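Local coordinates for protein quinone oxidoreductase (Coxiella burnetii, PDB 3TQH) that binds NADPH and probably uses it to reduce quinones, as an enoyl-reductase-like member of the medium-chain dehydrogenase/reductase family, at residues 7-12 with 24-29; 205-210 with 228-233. All blocks are in the same frame, centred on the assembly; numbering follows the deposited sequence.

Contact 1: residues 7-12 with 24-29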
HETATM    1  N   MSE A   7      15.643  21.176  -5.184  1.00 32.39           N
HETATM    2  CA  MSE A   7      14.516  20.461  -5.772  1.00 29.70           C
HETATM    3  C   MSE A   7      13.205  20.920  -5.132  1.00 28.14           C
HETATM    4  O   MSE A   7      13.209  21.540  -4.067  1.00 28.37           O
HETATM    5  CB  MSE A   7      14.679  18.959  -5.556  1.00 28.07           C
HETATM    6  CG  MSE A   7      14.682  18.529  -4.082  1.00 28.28           C
HETATM    7 SE   MSE A   7      14.393  16.624  -3.879  1.00 28.90          SE
HETATM    8  CE  MSE A   7      14.092  16.508  -1.942  1.00 26.93           C
ATOM      9  N   LYS A   8      12.093  20.604  -5.791  1.00 26.18           N
ATOM     10  CA  LYS A   8      10.752  20.793  -5.228  1.00 24.86           C
ATOM     11  C   LYS A   8      10.337  19.524  -4.479  1.00 21.84           C
ATOM     12  O   LYS A   8      10.556  18.408  -4.960  1.00 20.14           O
ATOM     13  CB  LYS A   8       9.731  21.103  -6.329  1.00 25.21           C
ATOM     14  CG  LYS A   8      10.108  22.282  -7.237  1.00 28.93           C
ATOM     15  CD  LYS A   8       9.092  22.463  -8.377  1.00 30.71           C
ATOM     16  CE  LYS A   8       9.429  23.652  -9.283  1.00 34.28           C
ATOM     17  NZ  LYS A   8      10.524  23.357 -10.257  1.00 35.68           N
ATOM     18  N   ALA A   9       9.738  19.705  -3.305  1.00 20.92           N
ATOM     19  CA  ALA A   9       9.267  18.586  -2.489  1.00 18.84           C
ATOM     20  C   ALA A   9       8.134  19.015  -1.558  1.00 18.59           C
ATOM     21  O   ALA A   9       8.068  20.172  -1.149  1.00 20.22           O
ATOM     22  CB  ALA A   9      10.410  18.011  -1.685  1.00 18.67           C
ATOM     23  N   ILE A  10       7.235  18.084  -1.243  1.00 16.97           N
ATOM     24  CA  ILE A  10       6.167  18.347  -0.285  1.00 16.89           C
ATOM     25  C   ILE A  10       6.704  18.097   1.115  1.00 17.15           C
ATOM     26  O   ILE A  10       7.261  17.042   1.389  1.00 16.84           O
ATOM     27  CB  ILE A  10       4.927  17.452  -0.525  1.00 15.40           C
ATOM     28  CG1 ILE A  10       4.230  17.831  -1.842  1.00 15.63           C
ATOM     29  CG2 ILE A  10       3.942  17.562   0.646  1.00 15.56           C
ATOM     30  CD1 ILE A  10       3.579  19.196  -1.837  1.00 16.17           C
ATOM     31  N   GLN A  11       6.557  19.078   1.994  1.00 18.49           N
ATOM     32  CA  GLN A  11       6.911  18.896   3.394  1.00 18.91           C
ATOM     33  C   GLN A  11       5.778  19.356   4.277  1.00 19.15           C
ATOM     34  O   GLN A  11       4.860  20.023   3.814  1.00 19.64           O
ATOM     35  CB  GLN A  11       8.192  19.657   3.731  1.00 20.76           C
ATOM     36  CG  GLN A  11       9.444  18.897   3.322  1.00 20.96           C
ATOM     37  CD  GLN A  11      10.727  19.677   3.518  1.00 22.99           C
ATOM     38  OE1 GLN A  11      11.783  19.233   3.082  1.00 24.95           O
ATOM     39  NE2 GLN A  11      10.648  20.840   4.160  1.00 24.02           N
ATOM     40  N   PHE A  12       5.835  18.968   5.543  1.00 19.49           N
ATOM     41  CA  PHE A  12       4.954  19.522   6.558  1.00 20.42           C
ATOM     42  C   PHE A  12       5.797  19.886   7.776  1.00 22.60           C
ATOM     43  O   PHE A  12       6.744  19.179   8.109  1.00 22.61           O
ATOM     44  CB  PHE A  12       3.799  18.557   6.895  1.00 19.00           C
ATOM     45  CG  PHE A  12       4.231  17.245   7.517  1.00 17.78           C
ATOM     46  CD1 PHE A  12       4.011  16.996   8.865  1.00 18.51           C
ATOM     47  CD2 PHE A  12       4.819  16.247   6.750  1.00 16.36           C
ATOM     48  CE1 PHE A  12       4.392  15.787   9.447  1.00 18.08           C
ATOM     49  CE2 PHE A  12       5.210  15.038   7.324  1.00 15.45           C
ATOM     50  CZ  PHE A  12       4.994  14.811   8.675  1.00 16.62           C
ATOM     51  N   VAL A  24       7.646  22.969  -1.338  1.00 25.43           N
ATOM     52  CA  VAL A  24       8.780  23.695  -0.769  1.00 27.35           C
ATOM     53  C   VAL A  24      10.050  23.442  -1.580  1.00 27.65           C
ATOM     54  O   VAL A  24      10.245  22.354  -2.124  1.00 26.14           O
ATOM     55  CB  VAL A  24       8.994  23.261   0.714  1.00 27.06           C
ATOM     56  CG1 VAL A  24      10.443  23.398   1.146  1.00 28.37           C
ATOM     57  CG2 VAL A  24       8.087  24.053   1.634  1.00 28.06           C
ATOM     58  N   ASP A  25      10.891  24.462  -1.672  1.00 30.05           N
ATOM     59  CA  ASP A  25      12.236  24.313  -2.211  1.00 31.10           C
ATOM     60  C   ASP A  25      13.132  23.723  -1.130  1.00 30.83           C
ATOM     61  O   ASP A  25      13.160  24.213   0.002  1.00 31.99           O
ATOM     62  CB  ASP A  25      12.799  25.663  -2.674  1.00 34.26           C
ATOM     63  CG  ASP A  25      12.306  26.064  -4.050  1.00 35.62           C
ATOM     64  OD1 ASP A  25      11.979  25.168  -4.865  1.00 34.96           O
ATOM     65  OD2 ASP A  25      12.260  27.284  -4.319  1.00 40.13           O
ATOM     66  N   THR A  26      13.859  22.671  -1.487  1.00 29.59           N
ATOM     67  CA  THR A  26      14.670  21.940  -0.527  1.00 29.21           C
ATOM     68  C   THR A  26      15.862  21.300  -1.241  1.00 28.98           C
ATOM     69  O   THR A  26      15.812  21.089  -2.454  1.00 28.22           O
ATOM     70  CB  THR A  26      13.813  20.860   0.179  1.00 27.20           C
ATOM     71  OG1 THR A  26      14.225  20.720   1.549  1.00 28.17           O
ATOM     72  CG2 THR A  26      13.897  19.516  -0.554  1.00 24.94           C
ATOM     73  N   PRO A  27      16.936  20.986  -0.496  1.00 29.63           N
ATOM     74  CA  PRO A  27      18.109  20.380  -1.125  1.00 29.95           C
ATOM     75  C   PRO A  27      17.864  18.958  -1.617  1.00 27.57           C
ATOM     76  O   PRO A  27      16.950  18.275  -1.132  1.00 25.48           O
ATOM     77  CB  PRO A  27      19.151  20.353   0.002  1.00 31.85           C
ATOM     78  CG  PRO A  27      18.540  21.064   1.157  1.00 32.68           C
ATOM     79  CD  PRO A  27      17.078  21.053   0.966  1.00 30.49           C
ATOM     80  N   THR A  28      18.685  18.517  -2.568  1.00 27.91           N
ATOM     81  CA  THR A  28      18.635  17.134  -3.027  1.00 26.30           C
ATOM     82  C   THR A  28      19.140  16.253  -1.891  1.00 26.35           C
ATOM     83  O   THR A  28      20.021  16.667  -1.136  1.00 28.30           O
ATOM     84  CB  THR A  28      19.485  16.899  -4.302  1.00 27.07           C
ATOM     85  OG1 THR A  28      20.751  17.552  -4.171  1.00 29.43           O
ATOM     86  CG2 THR A  28      18.772  17.450  -5.528  1.00 27.09           C
ATOM     87  N   PRO A  29      18.565  15.051  -1.745  1.00 24.74           N
ATOM     88  CA  PRO A  29      19.039  14.124  -0.721  1.00 25.15           C
ATOM     89  C   PRO A  29      20.527  13.806  -0.849  1.00 27.17           C
ATOM     90  O   PRO A  29      21.055  13.727  -1.963  1.00 27.41           O
ATOM     91  CB  PRO A  29      18.226  12.859  -0.991  1.00 23.03           C
ATOM     92  CG  PRO A  29      17.018  13.316  -1.686  1.00 21.67           C
ATOM     93  CD  PRO A  29      17.392  14.526  -2.464  1.00 22.66           C
TER

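Contact 2: residues 205-210 with 228-233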
ATOM      1  N   GLU A 205     -25.523  -1.702   4.623  1.00 25.97           N
ATOM      2  CA  GLU A 205     -26.918  -2.145   4.595  1.00 28.55           C
ATOM      3  C   GLU A 205     -27.231  -3.105   5.747  1.00 29.08           C
ATOM      4  O   GLU A 205     -28.332  -3.095   6.280  1.00 30.99           O
ATOM      5  CB  GLU A 205     -27.214  -2.805   3.245  1.00 28.82           C
ATOM      6  CG  GLU A 205     -28.625  -2.593   2.743  1.00 32.87           C
ATOM      7  CD  GLU A 205     -28.792  -2.931   1.255  1.00 35.18           C
ATOM      8  OE1 GLU A 205     -27.908  -3.633   0.687  1.00 34.55           O
ATOM      9  OE2 GLU A 205     -29.813  -2.492   0.662  1.00 36.54           O
ATOM     10  N   GLU A 206     -26.258  -3.936   6.113  1.00 27.75           N
ATOM     11  CA  GLU A 206     -26.391  -4.845   7.252  1.00 28.55           C
ATOM     12  C   GLU A 206     -25.021  -5.278   7.769  1.00 26.49           C
ATOM     13  O   GLU A 206     -24.002  -5.082   7.105  1.00 24.74           O
ATOM     14  CB  GLU A 206     -27.196  -6.095   6.869  1.00 29.75           C
ATOM     15  CG  GLU A 206     -26.456  -7.054   5.910  1.00 29.11           C
ATOM     16  CD  GLU A 206     -27.186  -8.382   5.687  1.00 31.82           C
ATOM     17  OE1 GLU A 206     -28.207  -8.655   6.372  1.00 33.48           O
ATOM     18  OE2 GLU A 206     -26.726  -9.152   4.812  1.00 31.38           O
ATOM     19  N   ASP A 207     -25.024  -5.869   8.960  1.00 26.99           N
ATOM     20  CA  ASP A 207     -23.844  -6.497   9.543  1.00 25.85           C
ATOM     21  C   ASP A 207     -23.289  -7.499   8.534  1.00 24.27           C
ATOM     22  O   ASP A 207     -24.001  -8.400   8.095  1.00 25.12           O
ATOM     23  CB  ASP A 207     -24.236  -7.181  10.862  1.00 27.29           C
ATOM     24  CG  ASP A 207     -23.092  -7.971  11.509  1.00 27.97           C
ATOM     25  OD1 ASP A 207     -21.903  -7.761  11.165  1.00 27.65           O
ATOM     26  OD2 ASP A 207     -23.402  -8.818  12.386  1.00 31.92           O
ATOM     27  N   PHE A 208     -22.027  -7.326   8.152  1.00 22.35           N
ATOM     28  CA  PHE A 208     -21.423  -8.170   7.123  1.00 21.04           C
ATOM     29  C   PHE A 208     -21.421  -9.642   7.514  1.00 21.49           C
ATOM     30  O   PHE A 208     -21.455 -10.508   6.641  1.00 21.75           O
ATOM     31  CB  PHE A 208     -20.006  -7.700   6.767  1.00 19.20           C
ATOM     32  CG  PHE A 208     -18.994  -7.936   7.847  1.00 17.93           C
ATOM     33  CD1 PHE A 208     -18.316  -9.152   7.929  1.00 16.84           C
ATOM     34  CD2 PHE A 208     -18.714  -6.950   8.776  1.00 17.23           C
ATOM     35  CE1 PHE A 208     -17.388  -9.386   8.927  1.00 16.28           C
ATOM     36  CE2 PHE A 208     -17.782  -7.168   9.776  1.00 17.77           C
ATOM     37  CZ  PHE A 208     -17.115  -8.396   9.857  1.00 16.95           C
ATOM     38  N   LEU A 209     -21.374  -9.930   8.816  1.00 22.00           N
ATOM     39  CA  LEU A 209     -21.420 -11.312   9.291  1.00 22.73           C
ATOM     40  C   LEU A 209     -22.699 -12.019   8.832  1.00 24.30           C
ATOM     41  O   LEU A 209     -22.660 -13.187   8.451  1.00 24.51           O
ATOM     42  CB  LEU A 209     -21.321 -11.378  10.820  1.00 23.50           C
ATOM     43  CG  LEU A 209     -19.985 -10.981  11.456  1.00 22.80           C
ATOM     44  CD1 LEU A 209     -20.069 -11.106  12.975  1.00 23.13           C
ATOM     45  CD2 LEU A 209     -18.833 -11.823  10.910  1.00 21.55           C
ATOM     46  N   LEU A 210     -23.824 -11.301   8.865  1.00 25.41           N
ATOM     47  CA  LEU A 210     -25.119 -11.865   8.481  1.00 27.20           C
ATOM     48  C   LEU A 210     -25.169 -12.262   7.010  1.00 26.82           C
ATOM     49  O   LEU A 210     -25.875 -13.193   6.643  1.00 28.35           O
ATOM     50  CB  LEU A 210     -26.245 -10.874   8.774  1.00 28.78           C
ATOM     51  CG  LEU A 210     -26.471 -10.523  10.250  1.00 30.24           C
ATOM     52  CD1 LEU A 210     -27.510  -9.420  10.367  1.00 31.71           C
ATOM     53  CD2 LEU A 210     -26.890 -11.749  11.057  1.00 31.33           C
ATOM     54  N   GLY A 228     -12.342  -5.692  12.203  1.00 18.40           N
ATOM     55  CA  GLY A 228     -11.420  -6.803  12.417  1.00 17.93           C
ATOM     56  C   GLY A 228     -11.861  -7.715  13.543  1.00 19.04           C
ATOM     57  O   GLY A 228     -11.850  -8.936  13.392  1.00 19.00           O
ATOM     58  N   ILE A 229     -12.255  -7.126  14.673  1.00 20.35           N
ATOM     59  CA  ILE A 229     -12.764  -7.895  15.814  1.00 21.63           C
ATOM     60  C   ILE A 229     -13.986  -8.720  15.418  1.00 21.81           C
ATOM     61  O   ILE A 229     -14.073  -9.903  15.739  1.00 22.36           O
ATOM     62  CB  ILE A 229     -13.174  -6.987  17.005  1.00 23.21           C
ATOM     63  CG1 ILE A 229     -11.976  -6.211  17.558  1.00 24.15           C
ATOM     64  CG2 ILE A 229     -13.819  -7.816  18.115  1.00 24.08           C
ATOM     65  CD1 ILE A 229     -10.759  -7.062  17.824  1.00 25.80           C
ATOM     66  N   GLN A 230     -14.929  -8.080  14.733  1.00 21.66           N
ATOM     67  CA  GLN A 230     -16.149  -8.743  14.281  1.00 22.24           C
ATOM     68  C   GLN A 230     -15.838  -9.916  13.353  1.00 20.89           C
ATOM     69  O   GLN A 230     -16.523 -10.928  13.397  1.00 21.68           O
ATOM     70  CB  GLN A 230     -17.072  -7.743  13.563  1.00 22.74           C
ATOM     71  CG  GLN A 230     -18.050  -6.999  14.465  1.00 26.24           C
ATOM     72  CD  GLN A 230     -19.494  -7.437  14.232  1.00 30.95           C
ATOM     73  OE1 GLN A 230     -20.107  -7.074  13.222  1.00 33.40           O
ATOM     74  NE2 GLN A 230     -20.042  -8.219  15.162  1.00 33.04           N
ATOM     75  N   SER A 231     -14.802  -9.774  12.526  1.00 19.24           N
ATOM     76  CA  SER A 231     -14.461 -10.773  11.507  1.00 18.39           C
ATOM     77  C   SER A 231     -14.059 -12.121  12.098  1.00 18.61           C
ATOM     78  O   SER A 231     -14.199 -13.145  11.448  1.00 18.27           O
ATOM     79  CB  SER A 231     -13.329 -10.259  10.611  1.00 17.21           C
ATOM     80  OG  SER A 231     -13.690  -9.039   9.981  1.00 17.48           O
ATOM     81  N   ILE A 232     -13.563 -12.107  13.331  1.00 18.95           N
ATOM     82  CA  ILE A 232     -13.181 -13.324  14.037  1.00 19.75           C
ATOM     83  C   ILE A 232     -14.343 -14.336  14.124  1.00 21.05           C
ATOM     84  O   ILE A 232     -14.119 -15.544  14.026  1.00 21.27           O
ATOM     85  CB  ILE A 232     -12.658 -12.989  15.457  1.00 20.52           C
ATOM     86  CG1 ILE A 232     -11.391 -12.121  15.373  1.00 19.60           C
ATOM     87  CG2 ILE A 232     -12.365 -14.259  16.242  1.00 21.25           C
ATOM     88  CD1 ILE A 232     -11.047 -11.421  16.657  1.00 19.76           C
ATOM     89  N   ASP A 233     -15.572 -13.837  14.281  1.00 21.74           N
ATOM     90  CA  ASP A 233     -16.762 -14.692  14.405  1.00 23.50           C
ATOM     91  C   ASP A 233     -17.094 -15.537  13.159  1.00 23.16           C
ATOM     92  O   ASP A 233     -17.850 -16.503  13.260  1.00 24.04           O
ATOM     93  CB  ASP A 233     -17.995 -13.849  14.753  1.00 24.62           C
ATOM     94  CG  ASP A 233     -17.935 -13.245  16.156  1.00 27.28           C
ATOM     95  OD1 ASP A 233     -17.342 -13.869  17.066  1.00 28.62           O
ATOM     96  OD2 ASP A 233     -18.509 -12.142  16.347  1.00 30.07           O
TER

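Contact 1: residues 7-12 with 24-29
Met-7 and Ala-9 pair with Thr-26 and Val-24 in an antiparallel beta hairpin, strands 6-12 and 21-27, the N-terminal hairpin of this medium-chain dehydrogenase/reductase fold. Four backbone hydrogen bonds hold the two hydrogen-bonded pairs: Met-7 N to Thr-26 O, its return from Thr-26 N, and the matching two between Ala-9 and Val-24. Between them Lys-8 faces Asp-25 in a non-hydrogen-bonded pair, where Asp-25 CA comes within 3.5 Å of Met-7 O in a CA-H...O contact. The side chains of Lys-8 and Asp-25 lie side by side, yet the charged ends stay apart, Lys-8 NZ 5.9 Å from Asp-25 OD1. The side chains of Met-7, a selenomethionine, and Thr-26 share the face that carries Ala-9 and Val-24. Met-7 CG sits between its own backbone N and carbonyl carbon (chi1 63°), and the extended chain beyond it runs alongside Thr-26, bringing CE to Thr-26 CG2. Pro-29 crosses this chain at about a right angle, its CD 3.9 Å from Met-7 CE, while Tyr-111 of strand 111-114 also touches Met-7 and Pro-29. Ala-9 CB meets the same methyl, Thr-26 CG2, at 4.0 Å. Farther along, Gln-11 turns toward the partner strand: Thr-26 OG1 donates to Gln-11 OE1 over 3.2 Å, from 31° off the amide carbonyl plane.

Contact 2: residues 205-210 with 228-233
The side chains of Phe-208 and Gln-230 run antiparallel alongside each other, their ring and amide planes 76° apart. A chi1 of 70° tucks Phe-208 CG over its backbone, flanked by N and C, and the far end of the ring reaches helix 225-231, where CZ meets Gln-230 CB at 3.8 Å and Ser-231 OG at 3.5 Å. Ser-231 OG is also hydrogen-bonded to His-159 NE2 and Val-227 O, and the imidazole of His-159 itself packs edge-to-face with Phe-208. Backbone N of Ser-231 lies at the edge of the Phe-208 ring, in its plane. Leu-209 CG lies over one face, 3.9 Å above the plane and toward the rim. The contact joins the short, weakly bonded helix 208-211, which follows edge strand 199-202 of the Rossmann-type parallel sheet, to helix 225-231, which follows strand 216-221. Asp-207 is the N-cap of the first helix, its OD1 accepting a weak bond from Leu-209 N. Its carboxylate meets the Gln-230 amide tip to tip, the two planes 27° apart. Leu-209 crosses Gln-230 obliquely, and both its methyls bear on one carbonyl oxygen: CD2 lies 3.5 Å and CD1 3.6 Å from Gln-230 O. Leu-209 CD1 also meets Asp-233, lying 3.9 Å from Asp-233 CB.

Both segments of contact 1 precede those of contact 2 in the chain, and the two contacts lie on opposite sides of the chain's centre, their own centres 44 Å apart and their nearest atoms about 27 Å apart. They belong to different parts of the molecule: the N-terminal hairpin of contact 1 lies away from the NADPH-binding residues, whereas contact 2 joins helices of the Rossmann-type portion, which supplies many of those residues, while Lys-51 comes from the other part. The side chain of Phe-208 lies about 7 Å from bound NADPH and about 5 Å from that of Tyr-203, a cofactor-binding residue. Ser-231 is more remote, its side chain about 11 Å from that of NADPH-binding Val-244.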